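Local coordinates for sortase family protein (Clostridium perfringens, PDB 4D70) that acts as a class D sortase, a cysteine transpeptidase that probably cleaves sorting signals and joins proteins to the bacterial cell envelope, at residues N143-T148 with D176-K181; D59-I64 with T73-G78; N86-F91 with I112-F117. All blocks are in the same frame, centred on the assembly; numbering follows the deposited sequence.

Contact 1 of 3, residues N143-T148 with D176-K181; sequences NEIFVT and DRYIVK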
ATOM      1  N   ASN A 143     -13.216  -1.442  -6.079  1.00 19.03           N
ATOM      2  CA  ASN A 143     -14.655  -1.245  -6.170  1.00 18.44           C
ATOM      3  C   ASN A 143     -15.103   0.205  -5.982  1.00 16.43           C
ATOM      4  O   ASN A 143     -16.270   0.474  -6.108  1.00 18.77           O
ATOM      5  CB  ASN A 143     -15.431  -2.095  -5.189  1.00 20.98           C
ATOM      6  CG  ASN A 143     -15.065  -1.779  -3.747  1.00 22.74           C
ATOM      7  OD1 ASN A 143     -14.045  -1.163  -3.436  1.00 21.91           O
ATOM      8  ND2 ASN A 143     -15.867  -2.313  -2.856  1.00 29.63           N
ATOM      9  N   GLU A 144     -14.177   1.108  -5.795  1.00 20.02           N
ATOM     10  CA  GLU A 144     -14.478   2.520  -5.625  1.00 21.76           C
ATOM     11  C   GLU A 144     -13.268   3.357  -5.998  1.00 21.35           C
ATOM     12  O   GLU A 144     -12.128   3.038  -5.619  1.00 21.88           O
ATOM     13  CB  GLU A 144     -14.918   2.734  -4.121  1.00 26.20           C
ATOM     14  CG  GLU A 144     -15.035   4.187  -3.722  1.00 37.79           C
ATOM     15  CD  GLU A 144     -15.767   4.365  -2.387  1.00 35.14           C
ATOM     16  OE1 GLU A 144     -15.648   3.459  -1.579  1.00 35.68           O
ATOM     17  OE2 GLU A 144     -16.556   5.350  -2.248  1.00 45.98           O
ATOM     18  N   ILE A 145     -13.507   4.415  -6.762  1.00 18.62           N
ATOM     19  CA  ILE A 145     -12.523   5.417  -7.142  1.00 21.63           C
ATOM     20  C   ILE A 145     -13.121   6.793  -6.971  1.00 20.22           C
ATOM     21  O   ILE A 145     -14.193   7.072  -7.486  1.00 18.51           O
ATOM     22  CB  ILE A 145     -12.074   5.252  -8.591  1.00 20.99           C
ATOM     23  CG1 ILE A 145     -11.494   3.863  -8.779  1.00 22.29           C
ATOM     24  CG2 ILE A 145     -10.965   6.216  -8.951  1.00 25.53           C
ATOM     25  CD1 ILE A 145     -11.267   3.509 -10.235  1.00 26.63           C
ATOM     26  N   PHE A 146     -12.440   7.656  -6.244  1.00 19.12           N
ATOM     27  CA  PHE A 146     -12.983   8.987  -6.069  1.00 22.47           C
ATOM     28  C   PHE A 146     -11.929  10.025  -5.718  1.00 21.92           C
ATOM     29  O   PHE A 146     -10.779   9.687  -5.391  1.00 21.56           O
ATOM     30  CB  PHE A 146     -14.133   9.011  -5.064  1.00 21.15           C
ATOM     31  CG  PHE A 146     -13.717   8.647  -3.651  1.00 23.76           C
ATOM     32  CD1 PHE A 146     -13.727   7.357  -3.255  1.00 26.27           C
ATOM     33  CD2 PHE A 146     -13.395   9.631  -2.721  1.00 22.47           C
ATOM     34  CE1 PHE A 146     -13.413   6.999  -1.953  1.00 26.12           C
ATOM     35  CE2 PHE A 146     -13.058   9.296  -1.451  1.00 24.22           C
ATOM     36  CZ  PHE A 146     -13.078   7.965  -1.047  1.00 25.73           C
ATOM     37  N   VAL A 147     -12.323  11.291  -5.856  1.00 20.80           N
ATOM     38  CA  VAL A 147     -11.432  12.415  -5.565  1.00 25.48           C
ATOM     39  C   VAL A 147     -11.983  13.106  -4.332  1.00 23.03           C
ATOM     40  O   VAL A 147     -13.175  13.271  -4.214  1.00 21.76           O
ATOM     41  CB  VAL A 147     -11.466  13.437  -6.706  1.00 30.29           C
ATOM     42  CG1 VAL A 147     -10.589  14.648  -6.375  1.00 34.07           C
ATOM     43  CG2 VAL A 147     -10.948  12.792  -7.982  1.00 33.03           C
ATOM     44  N   THR A 148     -11.125  13.528  -3.456  1.00 23.99           N
ATOM     45  CA  THR A 148     -11.518  14.151  -2.224  1.00 27.87           C
ATOM     46  C   THR A 148     -10.471  15.178  -1.823  1.00 28.54           C
ATOM     47  O   THR A 148      -9.464  15.365  -2.531  1.00 26.73           O
ATOM     48  CB  THR A 148     -11.779  13.103  -1.095  1.00 26.64           C
ATOM     49  OG1 THR A 148     -12.428  13.757  -0.019  1.00 29.30           O
ATOM     50  CG2 THR A 148     -10.489  12.495  -0.540  1.00 24.49           C
ATOM     51  N   ASP A 176      -5.833  17.976  -4.748  1.00 34.71           N
ATOM     52  CA  ASP A 176      -6.852  17.022  -4.266  1.00 37.07           C
ATOM     53  C   ASP A 176      -6.185  15.668  -4.109  1.00 31.29           C
ATOM     54  O   ASP A 176      -5.027  15.469  -4.427  1.00 28.71           O
ATOM     55  CB  ASP A 176      -7.959  16.904  -5.299  1.00 36.66           C
ATOM     56  CG  ASP A 176      -8.693  18.201  -5.528  1.00 37.88           C
ATOM     57  OD1 ASP A 176      -8.938  18.961  -4.578  1.00 42.56           O
ATOM     58  OD2 ASP A 176      -9.065  18.436  -6.667  1.00 39.26           O
ATOM     59  N   ARG A 177      -6.929  14.761  -3.523  1.00 26.83           N
ATOM     60  CA  ARG A 177      -6.476  13.396  -3.293  1.00 26.52           C
ATOM     61  C   ARG A 177      -7.250  12.441  -4.137  1.00 23.23           C
ATOM     62  O   ARG A 177      -8.473  12.529  -4.214  1.00 26.22           O
ATOM     63  CB  ARG A 177      -6.589  13.009  -1.814  1.00 30.82           C
ATOM     64  CG  ARG A 177      -5.708  13.891  -0.902  1.00 38.08           C
ATOM     65  CD  ARG A 177      -4.247  13.823  -1.287  1.00 37.36           C
ATOM     66  NE  ARG A 177      -3.387  14.773  -0.544  1.00 46.78           N
ATOM     67  CZ  ARG A 177      -2.899  15.923  -1.021  1.00 47.39           C
ATOM     68  NH1 ARG A 177      -3.191  16.374  -2.247  1.00 43.66           N
ATOM     69  NH2 ARG A 177      -2.111  16.650  -0.255  1.00 51.13           N
ATOM     70  N   TYR A 178      -6.548  11.523  -4.763  1.00 25.14           N
ATOM     71  CA  TYR A 178      -7.168  10.530  -5.629  1.00 23.24           C
ATOM     72  C   TYR A 178      -7.131   9.241  -4.806  1.00 22.35           C
ATOM     73  O   TYR A 178      -6.063   8.817  -4.307  1.00 22.44           O
ATOM     74  CB  TYR A 178      -6.343  10.389  -6.899  1.00 25.02           C
ATOM     75  CG  TYR A 178      -6.981   9.539  -7.981  1.00 24.28           C
ATOM     76  CD1 TYR A 178      -7.807  10.114  -8.926  1.00 28.82           C
ATOM     77  CD2 TYR A 178      -6.692   8.197  -8.105  1.00 27.91           C
ATOM     78  CE1 TYR A 178      -8.366   9.357  -9.942  1.00 32.53           C
ATOM     79  CE2 TYR A 178      -7.282   7.410  -9.124  1.00 26.83           C
ATOM     80  CZ  TYR A 178      -8.070   7.992 -10.032  1.00 27.32           C
ATOM     81  OH  TYR A 178      -8.626   7.235 -11.027  1.00 29.10           O
ATOM     82  N   ILE A 179      -8.290   8.653  -4.631  1.00 18.69           N
ATOM     83  CA  ILE A 179      -8.515   7.499  -3.763  1.00 18.99           C
ATOM     84  C   ILE A 179      -8.965   6.285  -4.564  1.00 17.04           C
ATOM     85  O   ILE A 179      -9.950   6.316  -5.248  1.00 22.71           O
ATOM     86  CB  ILE A 179      -9.601   7.831  -2.731  1.00 19.21           C
ATOM     87  CG1 ILE A 179      -9.332   9.209  -2.037  1.00 21.79           C
ATOM     88  CG2 ILE A 179      -9.734   6.714  -1.714  1.00 23.21           C
ATOM     89  CD1 ILE A 179      -7.991   9.315  -1.353  1.00 25.02           C
ATOM     90  N   VAL A 180      -8.288   5.167  -4.364  1.00 18.20           N
ATOM     91  CA  VAL A 180      -8.668   3.885  -4.913  1.00 17.81           C
ATOM     92  C   VAL A 180      -8.932   2.963  -3.731  1.00 19.04           C
ATOM     93  O   VAL A 180      -8.038   2.770  -2.905  1.00 21.06           O
ATOM     94  CB  VAL A 180      -7.527   3.343  -5.776  1.00 20.34           C
ATOM     95  CG1 VAL A 180      -7.875   1.976  -6.324  1.00 23.18           C
ATOM     96  CG2 VAL A 180      -7.261   4.260  -6.974  1.00 21.23           C
ATOM     97  N   LYS A 181     -10.122   2.384  -3.694  1.00 17.51           N
ATOM     98  CA  LYS A 181     -10.494   1.397  -2.694  1.00 18.08           C
ATOM     99  C   LYS A 181     -10.799   0.073  -3.353  1.00 20.32           C
ATOM    100  O   LYS A 181     -11.303   0.024  -4.510  1.00 17.77           O
ATOM    101  CB  LYS A 181     -11.706   1.878  -1.879  1.00 20.29           C
ATOM    102  CG  LYS A 181     -11.294   3.089  -0.952  1.00 23.13           C
ATOM    103  CD  LYS A 181     -12.414   3.457   0.026  1.00 23.48           C
ATOM    104  CE  LYS A 181     -11.978   4.448   1.118  1.00 26.31           C
ATOM    105  NZ  LYS A 181     -11.246   3.767   2.229  1.00 24.57           N
TER
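Ile179 lies over one face of the Phe146 ring, its CB 3.8 Å above the plane and almost on the normal through the centre (10° off), a CH-pi contact. From there the branches part: Ile179 CG2 leans to the CZ and CE1 side of the ring and CG1 to the CD2 and CE2 side. At the edge, near the ring plane, stands Lys181 CD. The ring reaches the facing strand because Phe146 CG sits between the backbone N and the carbonyl carbon (chi1 65°). The second ring, Tyr178, is met obliquely on the other face of the sheet by Ile145 CG2, which comes within 3.3 Å of Tyr178 OH, and by Val147 CG2. Between the two faces the antiparallel strands are joined in pairs of bonds, Phe146 with Ile179 and Thr148 with Arg177; Ile179 N reaches Phe146 O at 2.8 Å. A classic beta bulge interrupts the pairing at Lys181, where Asn143 N gives to Lys181 O at 2.9 Å and Glu144 N to the same oxygen in a weak bond of 3.3 Å. Lys181 runs beside Glu144, but its NZ stays 5.8 Å from Glu144 OE1 and is held instead by Thr166 and the carbonyl of Val155. Arg177 NH1 folds back on Asp176 O at 3.0 Å and also bonds Gly174 O, while its side chain touches Cys170 and His108, consistent with the Cys-His-Arg site of sortases. The pairing thus satisfies the inward-turned N-H and C=O groups of Phe146, Thr148, Arg177 and Ile179, while carbonyl bonds to NH1 probably help to orient the Arg177 guanidinium.

Contact 2 of 3, residues D59-I64 with T73-G78; sequences DGIALI and TVIAEG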
ATOM      1  N   ASP A  59      10.773  -0.292   7.037  1.00 35.83           N
ATOM      2  CA  ASP A  59      10.853  -1.715   6.705  1.00 36.32           C
ATOM      3  C   ASP A  59       9.773  -2.149   5.672  1.00 44.45           C
ATOM      4  O   ASP A  59       8.607  -1.748   5.793  1.00 38.94           O
ATOM      5  CB  ASP A  59      10.584  -2.580   7.932  1.00 38.37           C
ATOM      6  CG  ASP A  59      11.690  -2.505   8.998  1.00 47.71           C
ATOM      7  OD1 ASP A  59      12.725  -1.845   8.796  1.00 48.64           O
ATOM      8  OD2 ASP A  59      11.469  -3.109  10.054  1.00 50.36           O
ATOM      9  N   GLY A  60      10.153  -3.021   4.730  1.00 36.99           N
ATOM     10  CA  GLY A  60       9.227  -3.689   3.838  1.00 37.79           C
ATOM     11  C   GLY A  60       8.234  -4.521   4.597  1.00 40.57           C
ATOM     12  O   GLY A  60       8.611  -5.227   5.540  1.00 31.54           O
ATOM     13  N   ILE A  61       6.941  -4.423   4.227  1.00 35.22           N
ATOM     14  CA  ILE A  61       5.936  -5.270   4.870  1.00 35.21           C
ATOM     15  C   ILE A  61       5.128  -6.144   3.921  1.00 32.93           C
ATOM     16  O   ILE A  61       4.460  -7.041   4.365  1.00 32.69           O
ATOM     17  CB  ILE A  61       4.964  -4.408   5.719  1.00 36.40           C
ATOM     18  CG1 ILE A  61       4.170  -3.468   4.817  1.00 35.37           C
ATOM     19  CG2 ILE A  61       5.721  -3.638   6.796  1.00 41.52           C
ATOM     20  CD1 ILE A  61       2.995  -2.892   5.506  1.00 38.73           C
ATOM     21  N   ALA A  62       5.163  -5.825   2.635  1.00 32.02           N
ATOM     22  CA  ALA A  62       4.447  -6.577   1.621  1.00 30.92           C
ATOM     23  C   ALA A  62       4.997  -6.183   0.265  1.00 31.52           C
ATOM     24  O   ALA A  62       5.566  -5.101   0.083  1.00 34.28           O
ATOM     25  CB  ALA A  62       2.930  -6.254   1.669  1.00 31.88           C
ATOM     26  N   LEU A  63       4.735  -7.038  -0.684  1.00 25.39           N
ATOM     27  CA  LEU A  63       4.878  -6.714  -2.047  1.00 27.10           C
ATOM     28  C   LEU A  63       3.512  -6.294  -2.591  1.00 26.52           C
ATOM     29  O   LEU A  63       2.461  -6.747  -2.141  1.00 30.17           O
ATOM     30  CB  LEU A  63       5.296  -7.965  -2.841  1.00 28.24           C
ATOM     31  CG  LEU A  63       6.644  -8.645  -2.457  1.00 34.02           C
ATOM     32  CD1 LEU A  63       6.844  -9.842  -3.384  1.00 35.85           C
ATOM     33  CD2 LEU A  63       7.843  -7.700  -2.546  1.00 33.42           C
ATOM     34  N   ILE A  64       3.556  -5.427  -3.545  1.00 26.24           N
ATOM     35  CA  ILE A  64       2.383  -5.021  -4.296  1.00 27.39           C
ATOM     36  C   ILE A  64       2.622  -5.245  -5.778  1.00 28.42           C
ATOM     37  O   ILE A  64       3.628  -4.814  -6.358  1.00 32.54           O
ATOM     38  CB  ILE A  64       2.009  -3.553  -3.997  1.00 28.40           C
ATOM     39  CG1 ILE A  64       0.743  -3.136  -4.785  1.00 27.55           C
ATOM     40  CG2 ILE A  64       3.165  -2.580  -4.331  1.00 30.77           C
ATOM     41  CD1 ILE A  64       0.056  -1.898  -4.215  1.00 30.33           C
ATOM     42  N   THR A  73       6.333  -3.777  -6.849  1.00 34.17           N
ATOM     43  CA  THR A  73       7.303  -3.245  -5.912  1.00 36.22           C
ATOM     44  C   THR A  73       6.952  -3.655  -4.499  1.00 32.49           C
ATOM     45  O   THR A  73       6.367  -4.702  -4.289  1.00 30.72           O
ATOM     46  CB  THR A  73       7.506  -1.724  -6.103  1.00 38.55           C
ATOM     47  OG1 THR A  73       8.600  -1.275  -5.292  1.00 40.94           O
ATOM     48  CG2 THR A  73       6.264  -0.918  -5.704  1.00 44.54           C
ATOM     49  N   VAL A  74       7.395  -2.863  -3.534  1.00 31.88           N
ATOM     50  CA  VAL A  74       7.335  -3.183  -2.140  1.00 30.96           C
ATOM     51  C   VAL A  74       6.600  -2.048  -1.421  1.00 28.74           C
ATOM     52  O   VAL A  74       6.580  -0.923  -1.909  1.00 31.07           O
ATOM     53  CB  VAL A  74       8.751  -3.312  -1.524  1.00 37.69           C
ATOM     54  CG1 VAL A  74       9.500  -1.975  -1.552  1.00 42.03           C
ATOM     55  CG2 VAL A  74       8.704  -3.835  -0.117  1.00 34.25           C
ATOM     56  N   ILE A  75       5.992  -2.394  -0.289  1.00 32.14           N
ATOM     57  CA  ILE A  75       5.353  -1.445   0.595  1.00 32.44           C
ATOM     58  C   ILE A  75       6.138  -1.339   1.842  1.00 29.40           C
ATOM     59  O   ILE A  75       6.398  -2.336   2.460  1.00 30.58           O
ATOM     60  CB  ILE A  75       3.908  -1.814   0.889  1.00 32.49           C
ATOM     61  CG1 ILE A  75       3.126  -1.811  -0.449  1.00 30.56           C
ATOM     62  CG2 ILE A  75       3.272  -0.790   1.882  1.00 29.66           C
ATOM     63  CD1 ILE A  75       1.799  -2.501  -0.363  1.00 29.65           C
ATOM     64  N   ALA A  76       6.502  -0.111   2.211  1.00 30.74           N
ATOM     65  CA  ALA A  76       7.223   0.123   3.496  1.00 34.56           C
ATOM     66  C   ALA A  76       6.275   0.490   4.615  1.00 36.28           C
ATOM     67  O   ALA A  76       5.224   1.056   4.375  1.00 35.25           O
ATOM     68  CB  ALA A  76       8.246   1.236   3.322  1.00 39.57           C
ATOM     69  N   GLU A  77       6.660   0.225   5.852  1.00 34.84           N
ATOM     70  CA  GLU A  77       5.913   0.728   6.976  1.00 31.24           C
ATOM     71  C   GLU A  77       6.078   2.213   7.202  1.00 34.58           C
ATOM     72  O   GLU A  77       7.162   2.747   7.100  1.00 36.43           O
ATOM     73  CB  GLU A  77       6.299  -0.013   8.256  1.00 35.01           C
ATOM     74  CG  GLU A  77       5.547   0.417   9.518  1.00 35.04           C
ATOM     75  CD  GLU A  77       4.043   0.171   9.483  1.00 40.85           C
ATOM     76  OE1 GLU A  77       3.534  -0.398   8.498  1.00 38.34           O
ATOM     77  OE2 GLU A  77       3.349   0.559  10.445  1.00 42.83           O
ATOM     78  N   GLY A  78       4.966   2.895   7.480  1.00 29.80           N
ATOM     79  CA  GLY A  78       4.978   4.303   7.759  1.00 33.43           C
ATOM     80  C   GLY A  78       4.538   5.182   6.632  1.00 32.55           C
ATOM     81  O   GLY A  78       4.599   4.797   5.453  1.00 39.62           O
TER
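At the open end of the hairpin, Glu77 N gives its hydrogen to Asp59 O at 2.8 Å. Ile75 then uses both its polar backbone atoms on two successive residues. Its O takes Ile61 N at 2.8 Å, and its N gives to Ala62 O, also at 2.8 Å. Farther along, Ile64 and Thr73 form a regular hydrogen-bonded pair, with Thr73 N on Ile64 O at 2.9 Å; in return Ile64 N approaches Thr73 O from above the carbonyl plane, 43° out of it. Strand 60-66 has a second neighbour as well, Leu63 bonding through its backbone to Thr132, and Ala76 is joined likewise to Ile88 and His90. The polar side chains look outside the pair: Thr73 OG1 bonds Glu30, Asp59 OD2 bonds the backbone N of Lys56, and Glu77 OE1 bonds His90 ND1, which satisfies that oxygen of the buried carboxylate. Apolar groups close round these bonds. Ile61 CG1, held between its backbone N and carbonyl carbon (chi1 64°), lies 3.4 Å from Ile75 O, while Ile75 CD1 rests 3.8 Å from Ile64 CB. Thr73 and Ile64 run side by side, their CG2 methyls touching. On the other face Val74 CG2 comes 3.4 Å from Ala62 O, and helix 29-39 packs on Leu63 and Val74 through Leu34. Antiparallel strands 60-66 and 71-77 form a beta hairpin, the opening pair of strands in the sortase beta-barrel fold.

Contact 3 of 3, residues N86-F91 with I112-F117; sequences NNIGHF and INNEVF
Ile88 meets Val116 and Phe117 at about right angles, the end of its side chain reaching a short turn of the sortase beta barrel that probably begins as an Asx turn at Asn114. The isoleucine is stretched (chi2 171°), which carries CD1 to the front of the contact. There it meets Phe117 CZ at 3.6 Å, approaching the ring obliquely, and Val116 CG1 at 3.8 Å. CG1 of Ile88, one bond nearer the backbone, also touches both, so the last two carbons of the longer branch, CG1 and CD1, bridge the valine and the ring. Val116 CG1 does double duty: besides meeting Ile88 it lies over one face of the Phe117 ring, 4.0 Å above the plane and offset toward the rim. It gets there by sitting between the backbone N and the carbonyl carbon of its own residue. Neighbouring strands pack against the group, Ile105 and Thr73 against Ile88, Ile167 and Thr169 against Phe117, and Val71 against Val116. The contact thus joins strand 88-90 to the loop and 3-10 segment that follow strand 112-113, by packing and with no hydrogen bond between them. Asn114 contributes its amide, whose ND2 stands 3.9 Å from Ile88 N, both of them donors. Ile88 is bonded through its backbone to Ala76. On the other branch of the amide, OD1 turns back to the N of Val116, a bond whose length is doubtful because that nitrogen is crowded in the model. The turn is also closed by a backbone bond, Phe117 N to Asn114 O at 2.8 Å.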
ATOM      1  N   ASN A  86      11.131   7.630  -0.459  1.00 49.49           N
ATOM      2  CA  ASN A  86      11.676   6.471  -1.167  1.00 52.36           C
ATOM      3  C   ASN A  86      10.740   5.346  -1.492  1.00 49.96           C
ATOM      4  O   ASN A  86      11.035   4.540  -2.366  1.00 48.19           O
ATOM      5  CB  ASN A  86      12.802   5.935  -0.343  1.00 54.48           C
ATOM      6  CG  ASN A  86      14.004   6.831  -0.431  1.00 60.63           C
ATOM      7  OD1 ASN A  86      14.521   7.051  -1.520  1.00 69.27           O
ATOM      8  ND2 ASN A  86      14.399   7.410   0.680  1.00 56.73           N
ATOM      9  N   ASN A  87       9.632   5.255  -0.773  1.00 45.05           N
ATOM     10  CA  ASN A  87       8.768   4.119  -0.964  1.00 37.15           C
ATOM     11  C   ASN A  87       7.317   4.489  -0.887  1.00 38.47           C
ATOM     12  O   ASN A  87       6.931   5.508  -0.343  1.00 37.53           O
ATOM     13  CB  ASN A  87       9.027   3.082   0.111  1.00 39.58           C
ATOM     14  CG  ASN A  87      10.298   2.298  -0.095  1.00 40.58           C
ATOM     15  OD1 ASN A  87      11.206   2.327   0.749  1.00 42.21           O
ATOM     16  ND2 ASN A  87      10.358   1.551  -1.139  1.00 36.68           N
ATOM     17  N   ILE A  88       6.512   3.575  -1.385  1.00 39.06           N
ATOM     18  CA  ILE A  88       5.094   3.534  -1.061  1.00 38.39           C
ATOM     19  C   ILE A  88       5.019   3.176   0.420  1.00 31.03           C
ATOM     20  O   ILE A  88       5.738   2.299   0.870  1.00 32.63           O
ATOM     21  CB  ILE A  88       4.407   2.402  -1.837  1.00 35.26           C
ATOM     22  CG1 ILE A  88       4.395   2.649  -3.340  1.00 39.91           C
ATOM     23  CG2 ILE A  88       3.000   2.198  -1.347  1.00 42.19           C
ATOM     24  CD1 ILE A  88       3.904   1.425  -4.085  1.00 38.56           C
ATOM     25  N   GLY A  89       4.137   3.794   1.163  1.00 30.82           N
ATOM     26  CA  GLY A  89       4.130   3.625   2.618  1.00 34.77           C
ATOM     27  C   GLY A  89       2.798   3.199   3.171  1.00 34.63           C
ATOM     28  O   GLY A  89       1.750   3.475   2.557  1.00 31.92           O
ATOM     29  N   HIS A  90       2.820   2.490   4.293  1.00 29.74           N
ATOM     30  CA  HIS A  90       1.594   1.994   4.934  1.00 29.85           C
ATOM     31  C   HIS A  90       1.228   2.970   6.033  1.00 30.60           C
ATOM     32  O   HIS A  90       2.053   3.259   6.920  1.00 30.04           O
ATOM     33  CB  HIS A  90       1.815   0.575   5.457  1.00 27.44           C
ATOM     34  CG  HIS A  90       0.752   0.089   6.372  1.00 30.50           C
ATOM     35  ND1 HIS A  90       0.985  -0.303   7.683  1.00 34.55           N
ATOM     36  CD2 HIS A  90      -0.555  -0.108   6.159  1.00 30.55           C
ATOM     37  CE1 HIS A  90      -0.144  -0.713   8.227  1.00 30.27           C
ATOM     38  NE2 HIS A  90      -1.099  -0.575   7.325  1.00 32.08           N
ATOM     39  N   PHE A  91       0.008   3.478   6.019  1.00 26.86           N
ATOM     40  CA  PHE A  91      -0.449   4.326   7.123  1.00 29.40           C
ATOM     41  C   PHE A  91      -0.494   3.527   8.429  1.00 33.51           C
ATOM     42  O   PHE A  91      -1.163   2.474   8.561  1.00 30.45           O
ATOM     43  CB  PHE A  91      -1.819   4.916   6.905  1.00 29.81           C
ATOM     44  CG  PHE A  91      -1.877   5.970   5.860  1.00 28.90           C
ATOM     45  CD1 PHE A  91      -2.137   5.643   4.557  1.00 24.39           C
ATOM     46  CD2 PHE A  91      -1.713   7.328   6.193  1.00 29.01           C
ATOM     47  CE1 PHE A  91      -2.222   6.614   3.565  1.00 26.95           C
ATOM     48  CE2 PHE A  91      -1.773   8.313   5.200  1.00 31.08           C
ATOM     49  CZ  PHE A  91      -2.050   7.954   3.880  1.00 30.88           C
ATOM     50  N   ILE A 112       3.500  15.544  -4.415  1.00 50.63           N
ATOM     51  CA  ILE A 112       4.156  14.800  -5.494  1.00 56.12           C
ATOM     52  C   ILE A 112       3.943  13.280  -5.391  1.00 54.15           C
ATOM     53  O   ILE A 112       4.396  12.618  -4.436  1.00 48.79           O
ATOM     54  CB  ILE A 112       5.666  15.133  -5.530  1.00 57.19           C
ATOM     55  CG1 ILE A 112       5.877  16.666  -5.516  1.00 69.11           C
ATOM     56  CG2 ILE A 112       6.337  14.521  -6.753  1.00 58.82           C
ATOM     57  CD1 ILE A 112       5.321  17.415  -6.734  1.00 67.64           C
ATOM     58  N   ASN A 113       3.297  12.743  -6.419  1.00 49.66           N
ATOM     59  CA  ASN A 113       3.030  11.303  -6.496  1.00 46.48           C
ATOM     60  C   ASN A 113       4.304  10.560  -6.725  1.00 55.09           C
ATOM     61  O   ASN A 113       5.156  10.994  -7.522  1.00 47.88           O
ATOM     62  CB  ASN A 113       2.127  11.009  -7.673  1.00 40.52           C
ATOM     63  CG  ASN A 113       0.747  11.558  -7.474  1.00 39.88           C
ATOM     64  OD1 ASN A 113       0.236  11.564  -6.354  1.00 47.50           O
ATOM     65  ND2 ASN A 113       0.137  12.046  -8.519  1.00 38.09           N
ATOM     66  N   ASN A 114       4.429   9.423  -6.068  1.00 56.07           N
ATOM     67  CA  ASN A 114       5.504   8.508  -6.382  1.00 52.62           C
ATOM     68  C   ASN A 114       5.354   8.103  -7.843  1.00 53.39           C
ATOM     69  O   ASN A 114       4.245   7.807  -8.310  1.00 49.72           O
ATOM     70  CB  ASN A 114       5.440   7.302  -5.484  1.00 48.55           C
ATOM     71  CG  ASN A 114       6.553   6.323  -5.759  1.00 54.68           C
ATOM     72  OD1 ASN A 114       7.039   6.235  -6.858  1.00 57.28           O
ATOM     73  ND2 ASN A 114       6.929   5.553  -4.747  1.00 60.08           N
ATOM     74  N   GLU A 115       6.464   8.149  -8.566  1.00 51.19           N
ATOM     75  CA  GLU A 115       6.372   7.941  -9.978  1.00 48.00           C
ATOM     76  C   GLU A 115       5.808   6.545 -10.214  1.00 42.19           C
ATOM     77  O   GLU A 115       5.259   6.311 -11.280  1.00 45.88           O
ATOM     78  CB  GLU A 115       7.715   8.145 -10.682  1.00 49.57           C
ATOM     79  N   VAL A 116       5.926   5.629  -9.241  1.00 46.50           N
ATOM     80  CA  VAL A 116       5.378   4.270  -9.393  1.00 49.30           C
ATOM     81  C   VAL A 116       3.870   4.303  -9.653  1.00 44.13           C
ATOM     82  O   VAL A 116       3.354   3.421 -10.326  1.00 45.32           O
ATOM     83  CB  VAL A 116       5.710   3.363  -8.171  1.00 49.37           C
ATOM     84  CG1 VAL A 116       4.850   3.705  -6.974  1.00 44.84           C
ATOM     85  CG2 VAL A 116       5.522   1.901  -8.513  1.00 53.55           C
ATOM     86  N   PHE A 117       3.181   5.323  -9.137  1.00 36.83           N
ATOM     87  CA  PHE A 117       1.742   5.515  -9.417  1.00 40.62           C
ATOM     88  C   PHE A 117       1.412   6.536 -10.480  1.00 45.31           C
ATOM     89  O   PHE A 117       0.266   7.004 -10.552  1.00 38.76           O
ATOM     90  CB  PHE A 117       0.990   5.860  -8.138  1.00 36.31           C
ATOM     91  CG  PHE A 117       0.900   4.710  -7.151  1.00 31.90           C
ATOM     92  CD1 PHE A 117       0.457   3.455  -7.549  1.00 35.10           C
ATOM     93  CD2 PHE A 117       1.205   4.907  -5.841  1.00 35.22           C
ATOM     94  CE1 PHE A 117       0.383   2.407  -6.640  1.00 34.57           C
ATOM     95  CE2 PHE A 117       1.097   3.881  -4.911  1.00 39.58           C
ATOM     96  CZ  PHE A 117       0.708   2.625  -5.312  1.00 34.23           C
TER

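How the contacts relate
The three contacts follow one another along the chain and reach the same curled sheet. Contacts 2 and 3 are neighbours, their centres about 10 Å apart, because strands 71-77 and 88-90 lie side by side: His90 N is 2.8 Å from Ala76 O, and His90 ND1 is 2.7 Å from Glu77 OE1. Contact 1 lies nearer the surface, its centre about 21 Å from that of contact 2 and about 15 Å from that of contact 3, and touches neither. Strands 101-109 and 163-171 relate contacts 1 and 3: Arg177 packs on Cys170 of the latter, whose backbone N bonds Asn113 OD1, and both Arg177 and Asn113 touch His108 of the former. That neighbourhood probably corresponds to the sortase active site.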